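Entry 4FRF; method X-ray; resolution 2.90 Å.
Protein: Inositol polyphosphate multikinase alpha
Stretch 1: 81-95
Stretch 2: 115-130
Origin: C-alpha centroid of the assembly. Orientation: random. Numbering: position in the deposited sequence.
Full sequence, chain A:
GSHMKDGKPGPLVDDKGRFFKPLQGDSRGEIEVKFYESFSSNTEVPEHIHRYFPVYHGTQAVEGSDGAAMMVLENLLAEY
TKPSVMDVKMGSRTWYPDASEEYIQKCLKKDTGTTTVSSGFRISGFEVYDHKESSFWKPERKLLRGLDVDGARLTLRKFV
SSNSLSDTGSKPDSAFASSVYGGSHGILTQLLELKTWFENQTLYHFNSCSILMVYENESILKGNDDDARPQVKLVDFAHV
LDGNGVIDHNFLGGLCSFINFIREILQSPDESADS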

# COMPACT_ATOMS: atom_id res chain seq x y z
N THR A 81 -25.81 -22.56 0.67
CA THR A 81 -26.34 -23.75 1.34
C THR A 81 -25.33 -24.26 2.35
O THR A 81 -25.64 -24.35 3.57
CB THR A 81 -26.63 -24.87 0.32
OG1 THR A 81 -27.82 -24.53 -0.47
CG2 THR A 81 -26.90 -26.17 1.07
N LYS A 82 -24.12 -24.60 1.83
CA LYS A 82 -23.04 -25.01 2.69
C LYS A 82 -21.82 -24.17 2.35
O LYS A 82 -21.06 -24.51 1.44
CB LYS A 82 -22.74 -26.50 2.50
CG LYS A 82 -23.82 -27.38 3.04
CD LYS A 82 -23.57 -28.87 2.75
CE LYS A 82 -24.82 -29.72 3.10
NZ LYS A 82 -25.52 -29.24 4.34
N PRO A 83 -21.66 -23.05 3.05
CA PRO A 83 -20.57 -22.14 2.74
C PRO A 83 -19.42 -22.27 3.70
O PRO A 83 -19.63 -22.34 4.91
CB PRO A 83 -21.22 -20.77 2.91
CG PRO A 83 -22.26 -20.98 3.99
CD PRO A 83 -22.66 -22.44 3.95
N SER A 84 -18.20 -22.34 3.16
CA SER A 84 -17.00 -22.02 3.93
C SER A 84 -16.80 -20.52 3.84
O SER A 84 -16.99 -19.93 2.78
CB SER A 84 -15.77 -22.73 3.34
OG SER A 84 -15.90 -24.14 3.40
N VAL A 85 -16.41 -19.91 4.95
CA VAL A 85 -16.25 -18.45 5.02
C VAL A 85 -14.95 -18.03 5.76
O VAL A 85 -14.49 -18.73 6.65
CB VAL A 85 -17.50 -17.79 5.68
CG1 VAL A 85 -17.71 -18.34 7.05
CG2 VAL A 85 -17.33 -16.30 5.75
N MET A 86 -14.35 -16.91 5.34
CA MET A 86 -13.15 -16.38 6.03
C MET A 86 -13.12 -14.86 6.11
O MET A 86 -13.38 -14.18 5.13
CB MET A 86 -11.86 -16.87 5.38
CG MET A 86 -10.60 -16.29 6.04
SD MET A 86 -9.10 -16.45 5.04
CE MET A 86 -8.47 -17.99 5.68
N ASP A 87 -12.73 -14.33 7.26
CA ASP A 87 -12.70 -12.89 7.43
C ASP A 87 -11.31 -12.36 7.80
O ASP A 87 -10.75 -12.69 8.86
CB ASP A 87 -13.76 -12.43 8.42
CG ASP A 87 -13.34 -12.63 9.87
OD1 ASP A 87 -13.27 -13.80 10.31
OD2 ASP A 87 -13.15 -11.62 10.58
N VAL A 88 -10.77 -11.52 6.91
CA VAL A 88 -9.43 -10.98 7.02
C VAL A 88 -9.43 -9.49 7.33
O VAL A 88 -10.11 -8.71 6.67
CB VAL A 88 -8.69 -11.19 5.74
CG1 VAL A 88 -7.20 -10.99 5.95
CG2 VAL A 88 -9.00 -12.58 5.22
N LYS A 89 -8.64 -9.11 8.33
CA LYS A 89 -8.47 -7.72 8.72
C LYS A 89 -7.46 -7.04 7.81
O LYS A 89 -6.26 -7.33 7.88
CB LYS A 89 -7.99 -7.65 10.15
CG LYS A 89 -8.63 -6.56 10.97
CD LYS A 89 -9.15 -7.13 12.29
CE LYS A 89 -10.04 -6.13 13.01
NZ LYS A 89 -10.67 -6.72 14.22
N MET A 90 -7.95 -6.18 6.93
CA MET A 90 -7.09 -5.48 5.99
C MET A 90 -6.45 -4.28 6.62
O MET A 90 -7.13 -3.46 7.25
CB MET A 90 -7.89 -5.06 4.78
CG MET A 90 -8.13 -6.18 3.84
SD MET A 90 -6.59 -6.63 3.05
CE MET A 90 -6.95 -8.30 2.55
N GLY A 91 -5.14 -4.17 6.47
CA GLY A 91 -4.44 -2.97 6.90
C GLY A 91 -3.05 -3.22 7.45
O GLY A 91 -2.89 -3.99 8.41
N SER A 92 -2.06 -2.57 6.83
CA SER A 92 -0.68 -2.51 7.31
C SER A 92 -0.60 -2.08 8.79
O SER A 92 0.32 -2.47 9.51
CB SER A 92 0.13 -1.57 6.42
OG SER A 92 1.53 -1.69 6.63
N ARG A 93 -1.54 -1.25 9.21
CA ARG A 93 -1.81 -1.01 10.63
C ARG A 93 -3.31 -1.06 10.85
O ARG A 93 -4.09 -0.99 9.90
CB ARG A 93 -1.29 0.37 11.05
CG ARG A 93 -1.93 1.50 10.26
CD ARG A 93 -1.86 2.82 10.99
NE ARG A 93 -2.66 3.83 10.29
CZ ARG A 93 -2.24 4.54 9.25
NH1 ARG A 93 -0.99 4.40 8.80
NH2 ARG A 93 -3.06 5.41 8.68
N THR A 94 -3.73 -1.11 12.10
CA THR A 94 -5.14 -1.21 12.41
C THR A 94 -5.73 0.15 12.80
O THR A 94 -6.87 0.47 12.45
CB THR A 94 -5.39 -2.23 13.53
OG1 THR A 94 -5.42 -3.54 12.96
CG2 THR A 94 -6.69 -1.95 14.25
N TRP A 95 -4.95 0.94 13.54
CA TRP A 95 -5.41 2.22 14.05
C TRP A 95 -5.42 3.28 12.95
O TRP A 95 -5.29 2.96 11.77
CB TRP A 95 -4.52 2.68 15.21
CG TRP A 95 -3.06 2.44 14.97
CD1 TRP A 95 -2.40 1.24 15.04
CD2 TRP A 95 -2.08 3.41 14.58
NE1 TRP A 95 -1.08 1.41 14.71
CE2 TRP A 95 -0.85 2.73 14.44
CE3 TRP A 95 -2.12 4.79 14.35
CZ2 TRP A 95 0.33 3.39 14.08
CZ3 TRP A 95 -0.95 5.44 13.98
CH2 TRP A 95 0.26 4.73 13.85
N THR A 115 0.70 -10.95 11.51
CA THR A 115 1.02 -10.70 10.11
C THR A 115 0.51 -9.34 9.65
O THR A 115 0.71 -8.95 8.49
CB THR A 115 0.40 -11.76 9.21
OG1 THR A 115 -1.00 -11.86 9.51
CG2 THR A 115 1.07 -13.09 9.44
N THR A 116 -0.23 -8.67 10.52
CA THR A 116 -0.69 -7.31 10.26
C THR A 116 0.49 -6.41 9.90
O THR A 116 0.46 -5.73 8.88
CB THR A 116 -1.44 -6.71 11.46
OG1 THR A 116 -2.83 -7.00 11.33
CG2 THR A 116 -1.26 -5.18 11.51
N VAL A 117 1.52 -6.43 10.74
CA VAL A 117 2.71 -5.63 10.50
C VAL A 117 3.59 -6.25 9.41
O VAL A 117 3.97 -5.57 8.44
CB VAL A 117 3.54 -5.45 11.77
CG1 VAL A 117 4.83 -4.76 11.44
CG2 VAL A 117 2.77 -4.65 12.79
N SER A 118 3.89 -7.55 9.55
CA SER A 118 4.71 -8.25 8.58
C SER A 118 4.11 -8.19 7.18
O SER A 118 4.76 -7.76 6.24
CB SER A 118 4.93 -9.70 9.01
OG SER A 118 4.00 -10.57 8.40
N SER A 119 2.87 -8.61 7.05
CA SER A 119 2.21 -8.57 5.74
C SER A 119 1.12 -7.52 5.74
O SER A 119 0.92 -6.80 6.73
CB SER A 119 1.64 -9.93 5.41
OG SER A 119 2.55 -10.93 5.84
N GLY A 120 0.40 -7.41 4.63
CA GLY A 120 -0.66 -6.39 4.58
C GLY A 120 -1.84 -6.51 5.57
O GLY A 120 -2.63 -5.57 5.71
N PHE A 121 -1.95 -7.64 6.28
CA PHE A 121 -3.27 -8.12 6.70
C PHE A 121 -3.23 -9.15 7.83
O PHE A 121 -2.16 -9.45 8.37
CB PHE A 121 -3.95 -8.73 5.51
CG PHE A 121 -3.20 -9.88 4.92
CD1 PHE A 121 -2.23 -9.67 3.95
CD2 PHE A 121 -3.49 -11.18 5.31
CE1 PHE A 121 -1.55 -10.73 3.38
CE2 PHE A 121 -2.84 -12.25 4.74
CZ PHE A 121 -1.85 -12.03 3.77
N ARG A 122 -4.39 -9.74 8.13
CA ARG A 122 -4.53 -10.62 9.31
C ARG A 122 -5.79 -11.51 9.24
O ARG A 122 -6.91 -11.03 9.47
CB ARG A 122 -4.60 -9.77 10.57
CG ARG A 122 -4.15 -10.47 11.83
CD ARG A 122 -4.75 -9.84 13.10
NE ARG A 122 -4.86 -8.39 13.04
CZ ARG A 122 -5.15 -7.61 14.09
NH1 ARG A 122 -5.32 -8.14 15.29
NH2 ARG A 122 -5.25 -6.30 13.94
N ILE A 123 -5.61 -12.80 9.00
CA ILE A 123 -6.72 -13.74 9.04
C ILE A 123 -7.32 -13.79 10.45
O ILE A 123 -6.63 -14.11 11.42
CB ILE A 123 -6.29 -15.13 8.62
CG1 ILE A 123 -5.77 -15.10 7.20
CG2 ILE A 123 -7.43 -16.08 8.72
CD1 ILE A 123 -5.05 -16.33 6.80
N SER A 124 -8.59 -13.40 10.57
CA SER A 124 -9.23 -13.16 11.87
C SER A 124 -10.05 -14.36 12.26
O SER A 124 -10.41 -14.55 13.44
CB SER A 124 -10.14 -11.94 11.81
OG SER A 124 -9.41 -10.74 11.89
N GLY A 125 -10.42 -15.14 11.26
CA GLY A 125 -11.22 -16.30 11.47
C GLY A 125 -11.66 -16.85 10.15
O GLY A 125 -11.68 -16.15 9.14
N PHE A 126 -11.99 -18.14 10.17
CA PHE A 126 -12.60 -18.80 9.05
C PHE A 126 -13.38 -19.97 9.58
O PHE A 126 -13.27 -20.29 10.76
CB PHE A 126 -11.54 -19.28 8.06
CG PHE A 126 -10.60 -20.33 8.62
CD1 PHE A 126 -10.86 -21.67 8.45
CD2 PHE A 126 -9.42 -19.96 9.23
CE1 PHE A 126 -9.98 -22.62 8.92
CE2 PHE A 126 -8.54 -20.92 9.71
CZ PHE A 126 -8.84 -22.25 9.56
N GLU A 127 -14.22 -20.55 8.72
CA GLU A 127 -14.95 -21.78 9.00
C GLU A 127 -15.07 -22.59 7.70
O GLU A 127 -15.46 -22.06 6.66
CB GLU A 127 -16.33 -21.48 9.56
CG GLU A 127 -17.23 -22.71 9.69
CD GLU A 127 -18.66 -22.35 10.05
OE1 GLU A 127 -19.14 -21.30 9.54
OE2 GLU A 127 -19.32 -23.11 10.82
N VAL A 128 -14.72 -23.86 7.76
CA VAL A 128 -14.49 -24.65 6.55
C VAL A 128 -15.16 -26.02 6.63
O VAL A 128 -15.40 -26.54 7.71
CB VAL A 128 -12.98 -24.76 6.27
CG1 VAL A 128 -12.64 -26.06 5.58
CG2 VAL A 128 -12.54 -23.60 5.46
N TYR A 129 -15.48 -26.60 5.47
CA TYR A 129 -16.31 -27.82 5.45
C TYR A 129 -15.59 -29.05 4.87
O TYR A 129 -15.61 -29.28 3.66
CB TYR A 129 -17.63 -27.54 4.70
CG TYR A 129 -18.49 -28.76 4.48
CD1 TYR A 129 -19.12 -29.40 5.55
CD2 TYR A 129 -18.72 -29.25 3.20
CE1 TYR A 129 -19.90 -30.51 5.34
CE2 TYR A 129 -19.51 -30.37 2.99
CZ TYR A 129 -20.10 -30.99 4.06
OH TYR A 129 -20.90 -32.08 3.84
N ASP A 130 -14.96 -29.84 5.74
CA ASP A 130 -14.25 -31.05 5.32
C ASP A 130 -15.19 -32.04 4.62
O ASP A 130 -16.09 -32.60 5.25
CB ASP A 130 -13.59 -31.72 6.54
CG ASP A 130 -12.70 -32.90 6.16
OD1 ASP A 130 -13.17 -33.81 5.43
OD2 ASP A 130 -11.56 -32.95 6.67

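Two antiparallel strands, one starting at Pro 83 and the other running to the end of the second stretch at Asp 130, pair edge to edge and, with the loop after the first and the short helix and turn before the second, bury 1032 Å² between the stretches. The apolar centre lies on the sheet face that carries Met 86, Val 88, Ile 123 and Phe 126, all buried. Met 86, extended with chi1 and chi2 both t, packs its CB 3.6 Å from Phe 126 CB and has its CE 3.7 Å from Ile 123 CG2; the long, unbranched chain carries CE on to Ile 123 while CB stays against Phe 126. Val 88 CG1 lies 3.8 Å from Phe 121 CD2, and Met 90 SD approaches Phe 121 CB at 4.2 Å. Both phenylalanines have chi1 p, and the ends of their side chains lead away from the first stretch.

Beneath these side chains the backbones are tied together. Val 85 and Glu 127 exchange hydrogen bonds, Val 85 N to Glu 127 O at 2.9 Å and Glu 127 N to Val 85 O at 2.8 Å. Asp 87 N donates to Gly 125 O (2.8 Å), while Asp 87 O accepts from Ser 124 N (2.8 Å) and, weakly, from Gly 125 N (3.4 Å). Lys 89 N donates to Arg 122 O (2.8 Å). A CB on Gly 125 would sit tightly, 3.1 Å from Asp 87 OD1. Farther along, Gly 91 N reaches Gly 120 O (3.0 Å); the backbone angles of Gly 91 themselves call for glycine.

The opposite face is more polar. Lys 89 lays its aliphatic CD over one face of the Arg 122 guanidinium, whose edge meets Thr 94, with NH2 2.9 Å from Thr 94 OG1; Arg 122 NE also bonds weakly to Thr 116 OG1 (3.0 Å). At the far end, Tyr 129 N donates a weak bond to Ser 84 OG (3.2 Å).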